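Local coordinates for Lmo0325 protein (Listeria monocytogenes EGD-e, PDB 4RYK), which is a putative transcriptional regulator that probably binds DNA through an N-terminal helix-turn-helix domain joined to a helical Rgg-type C-terminal domain, at residues L23-V28 with G40-K45; E114-I119 with T160-R165; S172-E175 with H181-Q184; I185-Y190 with L227-E232; V248-Q253 with Y267-R272. One frame throughout, in Å; residues are numbered along the deposited sequence.

The five contacts illustrate how chemistry follows position. Interaction 1 stands apart, a single polar bond in the helix-turn-helix region, its centre about 45 Å from that of interaction 4; the other four lie in the Rgg-type region. Interaction 2, partly buried like interaction 1, is a two-bond (bidentate) salt bridge between helices 113-132 and 161-170, whereas interaction 3 is wholly aromatic and buried. Interactions 3 and 4 share helix 176-193 and touch through Tyr183 and Lys229. Interaction 4, partly buried and of mixed chemistry, bridges helices more widely spaced than those of interaction 5. Interaction 5, also buried, combines an apolar Tyr251-Ala270 contact with a side-chain-to-backbone hydrogen bond from Gln269, and meets interaction 4 where Leu227 packs on Gln253.

Interaction 1: residues L23-V28 with G40-K45; sequences LTQKEV and GFEKGK
Gln25 and Glu42 meet through a single side-chain hydrogen bond, which illustrates how polar ends can join two short helices whose backbones stay well apart. Gln25 NE2 donates to Glu42 OE1 at 3.2 Å, with a moderately bent N-H...O angle of 147°. The donor stands well above the carboxylate plane, and the oxygen is in turn tilted from the plane of the amide, the two flat groups being turned 43° against each other. Both chains run extended beyond CG, which lets them span the 9.7 Å between Gln25 CA and Glu42 CA. The other carboxylate oxygen of Glu42 looks to different partners: OE2 accepts from the hydroxyl of Tyr29 and forms a salt bridge with Arg18, so the buried acid has partners on both oxygens.

Each helix has one end finished by a capping motif: the start of 25-29 and the close of 35-42. Thr24 OG1 accepts from Glu27 N at 3.0 Å, while Glu27 OE2 takes the N-H of Thr24 at 3.0 Å, a reciprocal pair that makes a capping box. With CG lying between the backbone N and the carbonyl carbon (chi1 81°), the Glu27 carboxylate comes back to Thr24. Gly44, with positive phi, forms a Schellman motif. Both segments fall within the helix-turn-helix region, where 25-29 and 35-42 probably form its two-helix unit, with helix 10-20 packed on them through Arg18.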
# COMPACT_ATOMS: atom_id res chain seq x y z
N LEU A 23 16.78 -12.05 -20.18
CA LEU A 23 17.95 -11.18 -20.02
C LEU A 23 19.23 -11.96 -19.84
O LEU A 23 19.25 -13.04 -19.22
CB LEU A 23 17.77 -10.24 -18.83
CG LEU A 23 16.56 -9.29 -18.96
CD1 LEU A 23 16.22 -8.67 -17.63
CD2 LEU A 23 16.78 -8.23 -20.02
N THR A 24 20.31 -11.42 -20.39
CA THR A 24 21.61 -12.09 -20.28
C THR A 24 22.29 -11.64 -18.98
O THR A 24 21.89 -10.63 -18.39
CB THR A 24 22.53 -11.76 -21.47
OG1 THR A 24 22.75 -10.36 -21.53
CG2 THR A 24 21.92 -12.20 -22.78
N GLN A 25 23.26 -12.42 -18.53
CA GLN A 25 24.12 -12.04 -17.43
C GLN A 25 24.90 -10.83 -17.79
O GLN A 25 25.09 -9.95 -16.99
CB GLN A 25 25.10 -13.17 -17.10
CG GLN A 25 24.42 -14.38 -16.47
CD GLN A 25 25.41 -15.44 -16.05
OE1 GLN A 25 26.25 -15.82 -16.82
NE2 GLN A 25 25.29 -15.93 -14.83
N LYS A 26 25.38 -10.79 -19.02
CA LYS A 26 26.07 -9.63 -19.48
C LYS A 26 25.26 -8.34 -19.30
O LYS A 26 25.77 -7.33 -18.82
CB LYS A 26 26.48 -9.78 -20.93
CG LYS A 26 27.41 -8.67 -21.37
CD LYS A 26 27.50 -8.59 -22.88
CE LYS A 26 28.45 -7.49 -23.31
NZ LYS A 26 29.13 -7.95 -24.55
N GLU A 27 24.01 -8.32 -19.69
CA GLU A 27 23.31 -7.06 -19.54
C GLU A 27 22.81 -6.78 -18.13
O GLU A 27 22.61 -5.63 -17.78
CB GLU A 27 22.21 -6.93 -20.58
CG GLU A 27 20.92 -7.63 -20.31
CD GLU A 27 20.13 -7.82 -21.61
OE1 GLU A 27 19.63 -6.81 -22.18
OE2 GLU A 27 20.02 -8.97 -22.06
N VAL A 28 22.66 -7.79 -17.30
CA VAL A 28 22.23 -7.52 -15.95
C VAL A 28 23.40 -7.03 -15.07
O VAL A 28 23.23 -6.11 -14.28
CB VAL A 28 21.55 -8.74 -15.33
CG1 VAL A 28 21.45 -8.58 -13.84
CG2 VAL A 28 20.17 -8.93 -15.92
N GLY A 40 28.78 -16.83 -9.27
CA GLY A 40 28.70 -17.24 -7.88
C GLY A 40 27.46 -16.76 -7.16
O GLY A 40 26.80 -17.54 -6.47
N PHE A 41 27.13 -15.48 -7.31
CA PHE A 41 25.94 -14.89 -6.68
C PHE A 41 24.70 -15.65 -7.11
O PHE A 41 23.86 -15.95 -6.28
CB PHE A 41 25.83 -13.42 -7.12
CG PHE A 41 24.53 -12.75 -6.79
CD1 PHE A 41 24.14 -12.56 -5.46
CD2 PHE A 41 23.74 -12.22 -7.81
CE1 PHE A 41 22.96 -11.91 -5.16
CE2 PHE A 41 22.56 -11.57 -7.51
CZ PHE A 41 22.17 -11.42 -6.18
N GLU A 42 24.59 -15.98 -8.40
CA GLU A 42 23.40 -16.70 -8.91
C GLU A 42 23.30 -18.15 -8.43
O GLU A 42 22.23 -18.72 -8.44
CB GLU A 42 23.29 -16.59 -10.43
CG GLU A 42 22.93 -15.17 -10.88
CD GLU A 42 22.37 -15.09 -12.29
OE1 GLU A 42 22.57 -16.05 -13.06
OE2 GLU A 42 21.71 -14.08 -12.61
N LYS A 43 24.40 -18.72 -7.97
CA LYS A 43 24.38 -20.04 -7.33
C LYS A 43 24.28 -19.98 -5.83
O LYS A 43 24.34 -21.00 -5.17
CB LYS A 43 25.67 -20.80 -7.66
CG LYS A 43 25.83 -20.96 -9.15
CD LYS A 43 27.07 -21.77 -9.52
CE LYS A 43 26.95 -22.20 -10.97
NZ LYS A 43 28.17 -22.93 -11.39
N GLY A 44 24.17 -18.78 -5.28
CA GLY A 44 24.13 -18.64 -3.83
C GLY A 44 25.49 -18.81 -3.17
O GLY A 44 25.58 -19.12 -2.00
N LYS A 45 26.56 -18.61 -3.90
CA LYS A 45 27.84 -18.72 -3.30
C LYS A 45 28.44 -17.40 -2.84
O LYS A 45 29.49 -17.41 -2.23
CB LYS A 45 28.79 -19.48 -4.23
CG LYS A 45 28.57 -20.99 -4.17
CD LYS A 45 28.62 -21.47 -2.72
CE LYS A 45 28.92 -22.95 -2.56
NZ LYS A 45 27.65 -23.69 -2.32

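Interaction 2: residues E114-I119 with T160-R165; sequences EVRKAI and TLEEVR
Arg116 reaches across to Glu162 and holds it side-on, a worked example of a two-nitrogen salt bridge between helices. From CB the arginine chain runs extended through CG and CD to NE, and this reach carries its charge toward helix 161-170 although the nearest CA atoms, those of Arg116 and Glu162, are 10.0 Å apart. CG and CD pass alongside the acid, each 3.9 Å from Glu162 OE2. At NE the polar contact begins: it donates to Glu162 OE2 at 2.9 Å, nearly straight at 168°, entering on the syn side of the carboxylate. Farther out, NH2 gives an equally straight bond of 3.0 Å to Glu162 OE1, which it meets from above the carboxylate plane. Both oxygens lie close to the guanidinium plane, yet the two flat groups are turned 37° against each other. The remaining nitrogen, NH1, makes a salt bridge to Asp80.

Glu162 comes to meet the arginine by bending at chi2 (74°), and its OE1 also accepts from the indole N-H of Trp83. The two bonds hold guanidinium and carboxylate in a fixed mutual orientation, while Met61 of the second subunit packs on both Arg116 and Glu162. The arrangement is a bidentate arginine-glutamate salt bridge linking helices 113-132 and 161-170 beside helix 82-91, within the all-helical Rgg-type domain.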
# COMPACT_ATOMS: atom_id res chain seq x y z
N GLU A 114 11.24 -6.39 25.02
CA GLU A 114 10.53 -6.11 26.28
C GLU A 114 9.19 -5.44 26.07
O GLU A 114 8.17 -5.82 26.69
CB GLU A 114 11.36 -5.25 27.25
CG GLU A 114 12.40 -5.96 28.10
CD GLU A 114 11.86 -7.16 28.87
OE1 GLU A 114 12.35 -8.29 28.58
OE2 GLU A 114 10.97 -6.99 29.75
N VAL A 115 9.14 -4.45 25.19
CA VAL A 115 7.88 -3.72 24.99
C VAL A 115 6.89 -4.59 24.29
O VAL A 115 5.74 -4.63 24.66
CB VAL A 115 8.07 -2.45 24.18
CG1 VAL A 115 6.77 -1.68 24.08
CG2 VAL A 115 9.03 -1.61 24.92
N ARG A 116 7.32 -5.33 23.28
CA ARG A 116 6.39 -6.22 22.58
C ARG A 116 5.89 -7.28 23.51
O ARG A 116 4.69 -7.61 23.50
CB ARG A 116 7.05 -6.82 21.36
CG ARG A 116 7.19 -5.80 20.25
CD ARG A 116 7.82 -6.40 19.01
NE ARG A 116 7.89 -5.50 17.85
CZ ARG A 116 8.23 -5.94 16.64
NH1 ARG A 116 8.53 -7.23 16.46
NH2 ARG A 116 8.31 -5.11 15.61
N LYS A 117 6.77 -7.82 24.33
CA LYS A 117 6.34 -8.81 25.34
C LYS A 117 5.37 -8.23 26.33
O LYS A 117 4.39 -8.88 26.69
CB LYS A 117 7.52 -9.40 26.07
CG LYS A 117 8.34 -10.27 25.16
CD LYS A 117 9.38 -11.08 25.91
CE LYS A 117 10.57 -10.26 26.33
NZ LYS A 117 11.81 -11.09 26.14
N ALA A 118 5.61 -6.99 26.74
CA ALA A 118 4.69 -6.35 27.69
C ALA A 118 3.31 -6.20 27.06
O ALA A 118 2.28 -6.40 27.69
CB ALA A 118 5.25 -5.01 28.16
N ILE A 119 3.28 -5.88 25.77
CA ILE A 119 1.99 -5.72 25.10
C ILE A 119 1.20 -7.03 25.10
O ILE A 119 0.01 -7.09 25.45
CB ILE A 119 2.18 -5.14 23.67
CG1 ILE A 119 2.41 -3.62 23.79
CG2 ILE A 119 0.96 -5.38 22.80
CD1 ILE A 119 3.04 -3.05 22.57
N THR A 160 9.20 6.05 14.72
CA THR A 160 8.94 5.33 13.50
C THR A 160 7.59 4.64 13.66
O THR A 160 6.90 4.86 14.65
CB THR A 160 10.05 4.30 13.23
OG1 THR A 160 9.97 3.28 14.22
CG2 THR A 160 11.43 4.98 13.31
N LEU A 161 7.17 3.84 12.68
CA LEU A 161 5.82 3.28 12.77
C LEU A 161 5.67 2.29 13.92
O LEU A 161 4.56 2.08 14.41
CB LEU A 161 5.40 2.65 11.46
CG LEU A 161 5.32 3.67 10.34
CD1 LEU A 161 4.92 2.98 9.05
CD2 LEU A 161 4.36 4.81 10.61
N GLU A 162 6.76 1.68 14.35
CA GLU A 162 6.72 0.82 15.53
C GLU A 162 6.08 1.54 16.74
O GLU A 162 5.25 0.99 17.43
CB GLU A 162 8.14 0.33 15.86
CG GLU A 162 8.24 -0.51 17.13
CD GLU A 162 7.67 -1.90 16.94
OE1 GLU A 162 7.39 -2.30 15.78
OE2 GLU A 162 7.54 -2.63 17.92
N GLU A 163 6.47 2.78 16.99
CA GLU A 163 5.94 3.49 18.15
C GLU A 163 4.52 3.90 17.93
O GLU A 163 3.73 3.92 18.87
CB GLU A 163 6.81 4.71 18.49
CG GLU A 163 8.16 4.34 19.11
CD GLU A 163 9.17 3.82 18.07
OE1 GLU A 163 9.25 4.37 16.96
OE2 GLU A 163 9.89 2.85 18.35
N VAL A 164 4.16 4.18 16.68
CA VAL A 164 2.77 4.47 16.32
C VAL A 164 1.90 3.26 16.68
O VAL A 164 0.84 3.39 17.28
CB VAL A 164 2.59 4.80 14.81
CG1 VAL A 164 1.16 5.05 14.53
CG2 VAL A 164 3.35 6.06 14.45
N ARG A 165 2.37 2.06 16.36
CA ARG A 165 1.62 0.85 16.73
C ARG A 165 1.61 0.63 18.23
O ARG A 165 0.60 0.25 18.79
CB ARG A 165 2.28 -0.34 16.07
CG ARG A 165 2.06 -0.35 14.58
CD ARG A 165 3.11 -1.24 13.98
NE ARG A 165 2.71 -1.45 12.65
CZ ARG A 165 3.43 -1.35 11.57
NH1 ARG A 165 4.78 -1.11 11.54
NH2 ARG A 165 2.73 -1.58 10.46

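Interaction 3: residues S172-E175 with H181-Q184; sequences SFFE and HFYQ
Phe174 and Phe182 form a T-shaped stack, a compact example of how an aromatic pair can tie a loop to the helix that follows it. The edge of Phe182 points at the face of Phe174: its CE2 lies 3.8 Å above the plane of the Phe174 ring, over the centre. Beside it, Phe182 CD2 comes within 3.8 Å of Phe174 CE2. The ring centroids are 5.1 Å apart and the planes stand at 77°, close to perpendicular, so the C-H edge of one ring meets the pi face of the other.

Torsions set the two rings in place. Each CG lies opposite its own carbonyl carbon, at chi1 -43° for Phe174 and -74° for Phe182, and both side chains leave the backbone toward the other segment. The CA atoms of Phe174 and Phe182 remain 9.5 Å apart, leaving the rings to make the contact.

Farther out, Phe167 of helix 161-170 packs on both rings, while helix 143-153 offers His150 to Phe174 and Leu153 to Phe182. The buried pair therefore joins the connection between helices 161-170 and 176-193 to the second turn of the latter, with helix 143-153 packed alongside.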
# COMPACT_ATOMS: atom_id res chain seq x y z
N SER A 172 -4.55 3.90 26.53
CA SER A 172 -5.38 3.97 27.72
C SER A 172 -4.53 3.78 29.00
O SER A 172 -4.99 4.04 30.10
CB SER A 172 -6.53 2.94 27.62
OG SER A 172 -6.05 1.59 27.74
N PHE A 173 -3.29 3.33 28.87
CA PHE A 173 -2.43 3.17 30.03
C PHE A 173 -1.88 4.48 30.59
O PHE A 173 -1.36 4.48 31.68
CB PHE A 173 -1.25 2.25 29.74
CG PHE A 173 -1.65 0.91 29.20
CD1 PHE A 173 -2.84 0.30 29.58
CD2 PHE A 173 -0.83 0.24 28.30
CE1 PHE A 173 -3.20 -0.94 29.08
CE2 PHE A 173 -1.18 -0.99 27.81
CZ PHE A 173 -2.37 -1.58 28.19
N PHE A 174 -1.99 5.58 29.87
CA PHE A 174 -1.30 6.79 30.28
C PHE A 174 -2.28 7.82 30.82
O PHE A 174 -3.42 7.86 30.39
CB PHE A 174 -0.57 7.40 29.11
CG PHE A 174 0.18 6.40 28.26
CD1 PHE A 174 1.06 5.51 28.81
CD2 PHE A 174 0.01 6.40 26.90
CE1 PHE A 174 1.76 4.62 28.01
CE2 PHE A 174 0.67 5.49 26.08
CZ PHE A 174 1.57 4.60 26.66
N GLU A 175 -1.82 8.67 31.72
CA GLU A 175 -2.58 9.86 32.10
C GLU A 175 -2.80 10.76 30.89
O GLU A 175 -2.02 10.74 29.91
CB GLU A 175 -1.83 10.68 33.14
CG GLU A 175 -1.45 9.89 34.37
CD GLU A 175 -0.78 10.76 35.41
OE1 GLU A 175 0.25 11.42 35.08
OE2 GLU A 175 -1.29 10.76 36.55
N HIS A 181 0.83 14.62 25.18
CA HIS A 181 2.23 14.79 24.85
C HIS A 181 2.70 13.74 23.81
O HIS A 181 3.37 14.07 22.84
CB HIS A 181 3.10 14.71 26.13
CG HIS A 181 4.58 14.64 25.86
ND1 HIS A 181 5.37 15.76 25.72
CD2 HIS A 181 5.40 13.58 25.70
CE1 HIS A 181 6.62 15.40 25.48
NE2 HIS A 181 6.67 14.08 25.48
N PHE A 182 2.35 12.49 24.00
CA PHE A 182 2.72 11.47 23.02
C PHE A 182 2.03 11.72 21.65
O PHE A 182 2.65 11.56 20.61
CB PHE A 182 2.38 10.04 23.50
CG PHE A 182 3.29 9.50 24.56
CD1 PHE A 182 4.61 9.88 24.67
CD2 PHE A 182 2.81 8.57 25.43
CE1 PHE A 182 5.44 9.37 25.66
CE2 PHE A 182 3.62 8.07 26.44
CZ PHE A 182 4.93 8.46 26.56
N TYR A 183 0.76 12.06 21.68
CA TYR A 183 0.04 12.45 20.50
C TYR A 183 0.74 13.56 19.70
O TYR A 183 0.89 13.45 18.47
CB TYR A 183 -1.39 12.87 20.90
CG TYR A 183 -2.22 13.42 19.75
CD1 TYR A 183 -2.94 12.58 18.94
CD2 TYR A 183 -2.31 14.78 19.49
CE1 TYR A 183 -3.69 13.08 17.88
CE2 TYR A 183 -3.07 15.27 18.44
CZ TYR A 183 -3.75 14.41 17.64
OH TYR A 183 -4.51 14.83 16.57
N GLN A 184 1.19 14.62 20.38
CA GLN A 184 1.96 15.68 19.72
C GLN A 184 3.25 15.12 19.10
O GLN A 184 3.55 15.39 17.96
CB GLN A 184 2.22 16.87 20.66
CG GLN A 184 0.94 17.67 20.88
CD GLN A 184 1.00 18.69 22.02
OE1 GLN A 184 2.03 18.86 22.72
NE2 GLN A 184 -0.11 19.38 22.22

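Interaction 4: residues I185-Y190 with L227-E232; sequences IMLKSY and LEKLKE
Helices 176-193 and 220-235 belong to the array of packed helices that forms the Rgg-type C-terminal domain, in a family grouped with the TPR clan, and here two nearly parallel segments are joined by long side chains. Their axes approach to 13.0 Å at an angle of 15°, too wide for backbone packing, and the side chains span the interval.

The polar link is made by Tyr190, whose OH donates to Glu232 OE1 at 2.7 Å. The acid receives it on its anti lone pair, and OE1 lies at the edge of the phenol ring, in its plane; ring and carboxylate are almost coplanar. Tyr190 has CG opposite the backbone N (chi1 160°), a setting that sends the ring across to the other helix, and the extended chain of Glu232 comes out to meet it.

The apolar part runs through the methylenes of Lys229, bent at chi2 and chi3. Its CD touches Leu187 CD2 at 3.9 Å, the two side chains crossing at about a right angle, and also approaches Tyr190 CE2 at 4.1 Å. A lysine thus contributes the hydrocarbon part of its chain.

Between the two helices in sequence comes helix 197-216, whose Phe207 makes an edge-to-face pair with Tyr190 and packs on Lys229. On its other side, helix 220-235 carries Leu230 against Ala249 of helix 243-259.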
# COMPACT_ATOMS: atom_id res chain seq x y z
N ILE A 185 3.98 14.27 19.77
CA ILE A 185 5.14 13.64 19.10
C ILE A 185 4.76 12.78 17.88
O ILE A 185 5.42 12.86 16.85
CB ILE A 185 5.87 12.72 20.07
CG1 ILE A 185 6.24 13.46 21.36
CG2 ILE A 185 7.09 12.12 19.41
CD1 ILE A 185 7.50 14.27 21.31
N MSE A 186 3.71 11.95 18.03
CA MSE A 186 3.11 11.12 16.95
C MSE A 186 2.88 12.06 15.77
O MSE A 186 3.19 11.73 14.62
CB MSE A 186 1.81 10.32 17.39
CG MSE A 186 0.85 9.22 16.62
SE MSE A 186 -0.24 10.38 15.38
CE MSE A 186 -1.52 10.57 16.83
N LEU A 187 2.27 13.21 16.01
CA LEU A 187 1.92 14.10 14.87
C LEU A 187 3.12 14.48 14.02
O LEU A 187 2.97 14.59 12.83
CB LEU A 187 1.20 15.37 15.28
CG LEU A 187 -0.26 15.24 15.70
CD1 LEU A 187 -0.81 16.63 16.04
CD2 LEU A 187 -1.08 14.54 14.61
N LYS A 188 4.29 14.66 14.60
CA LYS A 188 5.48 14.98 13.81
C LYS A 188 5.82 13.82 12.85
O LYS A 188 6.30 14.02 11.77
CB LYS A 188 6.67 15.21 14.70
CG LYS A 188 6.44 16.37 15.63
CD LYS A 188 7.72 16.79 16.35
CE LYS A 188 8.46 15.61 16.94
NZ LYS A 188 9.53 16.04 17.89
N SER A 189 5.57 12.60 13.26
CA SER A 189 5.88 11.51 12.36
C SER A 189 4.75 11.35 11.32
O SER A 189 5.02 11.06 10.16
CB SER A 189 6.18 10.22 13.13
OG SER A 189 4.97 9.58 13.53
N TYR A 190 3.51 11.58 11.71
CA TYR A 190 2.41 11.63 10.79
C TYR A 190 2.72 12.55 9.58
O TYR A 190 2.46 12.19 8.44
CB TYR A 190 1.13 12.08 11.51
CG TYR A 190 0.09 12.60 10.55
CD1 TYR A 190 -0.53 11.75 9.66
CD2 TYR A 190 -0.25 13.97 10.49
CE1 TYR A 190 -1.45 12.23 8.73
CE2 TYR A 190 -1.18 14.45 9.59
CZ TYR A 190 -1.78 13.58 8.71
OH TYR A 190 -2.69 13.99 7.74
N LEU A 227 -10.51 14.25 14.27
CA LEU A 227 -11.25 14.04 13.04
C LEU A 227 -10.63 14.81 11.88
O LEU A 227 -10.49 14.26 10.77
CB LEU A 227 -12.72 14.43 13.19
CG LEU A 227 -13.58 14.40 11.91
CD1 LEU A 227 -13.62 13.01 11.29
CD2 LEU A 227 -15.00 14.81 12.19
N GLU A 228 -10.24 16.05 12.12
CA GLU A 228 -9.63 16.86 11.05
C GLU A 228 -8.36 16.15 10.52
O GLU A 228 -8.05 16.19 9.31
CB GLU A 228 -9.38 18.27 11.58
CG GLU A 228 -8.53 19.20 10.73
CD GLU A 228 -7.91 20.39 11.53
OE1 GLU A 228 -8.47 20.81 12.60
OE2 GLU A 228 -6.84 20.90 11.08
N LYS A 229 -7.63 15.47 11.40
CA LYS A 229 -6.45 14.73 10.97
C LYS A 229 -6.81 13.50 10.19
O LYS A 229 -6.11 13.14 9.27
CB LYS A 229 -5.62 14.25 12.15
CG LYS A 229 -4.99 15.36 12.97
CD LYS A 229 -3.84 16.05 12.26
CE LYS A 229 -3.86 17.50 12.73
NZ LYS A 229 -2.58 18.13 12.48
N LEU A 230 -7.86 12.82 10.62
CA LEU A 230 -8.34 11.65 9.90
C LEU A 230 -8.78 12.09 8.47
O LEU A 230 -8.46 11.43 7.50
CB LEU A 230 -9.50 11.02 10.64
CG LEU A 230 -10.24 9.96 9.85
CD1 LEU A 230 -9.32 8.81 9.53
CD2 LEU A 230 -11.40 9.42 10.64
N LYS A 231 -9.49 13.20 8.37
CA LYS A 231 -9.89 13.77 7.08
C LYS A 231 -8.67 14.05 6.22
O LYS A 231 -8.57 13.58 5.08
CB LYS A 231 -10.67 15.06 7.23
CG LYS A 231 -12.07 14.92 7.79
CD LYS A 231 -13.04 14.49 6.71
CE LYS A 231 -14.51 14.52 7.17
NZ LYS A 231 -15.40 14.30 5.98
N GLU A 232 -7.72 14.79 6.78
CA GLU A 232 -6.52 15.13 6.04
C GLU A 232 -5.74 13.90 5.61
O GLU A 232 -5.31 13.77 4.43
CB GLU A 232 -5.64 16.02 6.89
CG GLU A 232 -4.40 16.51 6.17
CD GLU A 232 -3.47 17.26 7.13
OE1 GLU A 232 -2.72 16.65 7.89
OE2 GLU A 232 -3.53 18.48 7.12

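Interaction 5: residues V248-Q253 with Y267-R272; sequences VANYYQ and YRQAKR
The ring of Tyr251 presents its edge to Ala270, showing how a small residue lets two helices come close. Ala270 O lies at this edge, near the ring plane and 3.8 Å from Tyr251 CD2, while the methyl CB of Ala270 packs 3.9 Å from Tyr251 CE2. Within its own helix, the Tyr251 ring also turns an edge to one face of the Tyr252 ring. The amides of Asn250 and Gln269 are turned 57° against each other, their side chains crossing at about a right angle.

Bent at chi2, Gln269 brings NE2 to the backbone of the other helix, where it donates to Asn250 O at 3.2 Å with an angle of 146°. That oxygen lies near the amide plane of Gln269. Two waters connect Gln269 NE2 with Asn250 OD1 through weak bonds; the firmer partners of the Asn250 amide are Glu279 and His281 of the second subunit.

The axes of 248-253 and 267-272 approach to 7.6 Å at 154°, an antiparallel helical hairpin. Helix 283-300 packs against it through Tyr289, edge-to-face with Tyr251, and helix 220-235 lies against helix 243-259 through Leu227 and Leu230.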
# COMPACT_ATOMS: atom_id res chain seq x y z
N VAL A 248 -15.18 6.35 6.89
CA VAL A 248 -15.05 6.42 8.36
C VAL A 248 -15.12 7.85 8.83
O VAL A 248 -15.89 8.16 9.77
CB VAL A 248 -13.76 5.77 8.84
CG1 VAL A 248 -13.66 5.90 10.36
CG2 VAL A 248 -13.68 4.30 8.44
N ALA A 249 -14.35 8.73 8.18
CA ALA A 249 -14.39 10.18 8.50
C ALA A 249 -15.79 10.78 8.32
O ALA A 249 -16.23 11.58 9.15
CB ALA A 249 -13.39 10.94 7.64
N ASN A 250 -16.50 10.38 7.27
CA ASN A 250 -17.86 10.85 7.08
C ASN A 250 -18.77 10.39 8.22
O ASN A 250 -19.60 11.18 8.69
CB ASN A 250 -18.49 10.41 5.75
CG ASN A 250 -17.98 11.21 4.55
OD1 ASN A 250 -17.37 12.27 4.68
ND2 ASN A 250 -18.26 10.70 3.35
N TYR A 251 -18.63 9.12 8.64
CA TYR A 251 -19.37 8.62 9.78
C TYR A 251 -19.13 9.48 11.05
O TYR A 251 -20.07 9.97 11.68
CB TYR A 251 -19.03 7.15 10.09
CG TYR A 251 -19.78 6.73 11.32
CD1 TYR A 251 -19.23 6.91 12.58
CD2 TYR A 251 -21.07 6.22 11.23
CE1 TYR A 251 -19.95 6.59 13.74
CE2 TYR A 251 -21.80 5.89 12.34
CZ TYR A 251 -21.25 6.08 13.61
OH TYR A 251 -22.01 5.74 14.71
N TYR A 252 -17.88 9.66 11.43
CA TYR A 252 -17.59 10.44 12.64
C TYR A 252 -17.97 11.94 12.57
O TYR A 252 -18.35 12.53 13.58
CB TYR A 252 -16.12 10.24 13.10
CG TYR A 252 -15.89 8.84 13.65
CD1 TYR A 252 -16.57 8.41 14.79
CD2 TYR A 252 -15.01 7.97 13.05
CE1 TYR A 252 -16.37 7.14 15.30
CE2 TYR A 252 -14.80 6.68 13.55
CZ TYR A 252 -15.50 6.27 14.65
OH TYR A 252 -15.30 5.00 15.15
N GLN A 253 -17.94 12.54 11.38
CA GLN A 253 -18.35 13.94 11.20
C GLN A 253 -19.85 13.99 11.49
O GLN A 253 -20.36 14.93 12.14
CB GLN A 253 -18.02 14.43 9.79
CG GLN A 253 -18.44 15.87 9.49
CD GLN A 253 -17.84 16.88 10.47
OE1 GLN A 253 -16.79 17.41 10.20
NE2 GLN A 253 -18.48 17.08 11.63
N TYR A 267 -27.18 12.77 11.67
CA TYR A 267 -27.77 11.46 11.53
C TYR A 267 -27.82 10.98 10.09
O TYR A 267 -27.47 9.84 9.83
CB TYR A 267 -29.16 11.47 12.09
CG TYR A 267 -29.85 10.16 12.05
CD1 TYR A 267 -29.43 9.11 12.86
CD2 TYR A 267 -30.97 9.96 11.25
CE1 TYR A 267 -30.09 7.89 12.84
CE2 TYR A 267 -31.64 8.75 11.23
CZ TYR A 267 -31.19 7.73 12.02
OH TYR A 267 -31.85 6.54 11.98
N ARG A 268 -28.24 11.83 9.16
CA ARG A 268 -28.31 11.42 7.76
C ARG A 268 -26.91 11.12 7.21
O ARG A 268 -26.72 10.22 6.42
CB ARG A 268 -29.00 12.49 6.91
CG ARG A 268 -30.47 12.76 7.29
CD ARG A 268 -31.51 11.94 6.52
NE ARG A 268 -31.93 12.53 5.23
CZ ARG A 268 -32.86 12.03 4.40
NH1 ARG A 268 -33.50 10.90 4.70
NH2 ARG A 268 -33.15 12.65 3.26
N GLN A 269 -25.91 11.85 7.65
CA GLN A 269 -24.57 11.61 7.18
C GLN A 269 -24.05 10.28 7.69
O GLN A 269 -23.40 9.55 6.95
CB GLN A 269 -23.68 12.72 7.66
CG GLN A 269 -22.21 12.43 7.46
CD GLN A 269 -21.59 13.36 6.49
OE1 GLN A 269 -22.27 13.89 5.63
NE2 GLN A 269 -20.30 13.59 6.64
N ALA A 270 -24.30 9.98 8.96
CA ALA A 270 -23.87 8.72 9.57
C ALA A 270 -24.56 7.52 8.93
O ALA A 270 -23.92 6.51 8.66
CB ALA A 270 -24.17 8.74 11.07
N LYS A 271 -25.86 7.62 8.71
CA LYS A 271 -26.61 6.61 7.98
C LYS A 271 -26.11 6.43 6.54
O LYS A 271 -26.10 5.34 6.03
CB LYS A 271 -28.10 6.96 7.96
CG LYS A 271 -28.76 6.85 9.33
CD LYS A 271 -29.19 5.42 9.64
CE LYS A 271 -30.58 5.13 9.07
NZ LYS A 271 -31.06 3.74 9.34
N ARG A 272 -25.69 7.51 5.91
CA ARG A 272 -25.17 7.42 4.56
C ARG A 272 -23.82 6.65 4.55
O ARG A 272 -23.54 5.85 3.65
CB ARG A 272 -25.05 8.80 3.99
CG ARG A 272 -24.32 8.84 2.68
CD ARG A 272 -25.30 8.70 1.57
NE ARG A 272 -25.76 7.35 1.28
CZ ARG A 272 -25.15 6.49 0.45
NH1 ARG A 272 -25.72 5.31 0.23
NH2 ARG A 272 -23.99 6.78 -0.14
O HOH W 1 -18.01 15.08 6.51
O HOH W 2 -18.94 15.18 3.98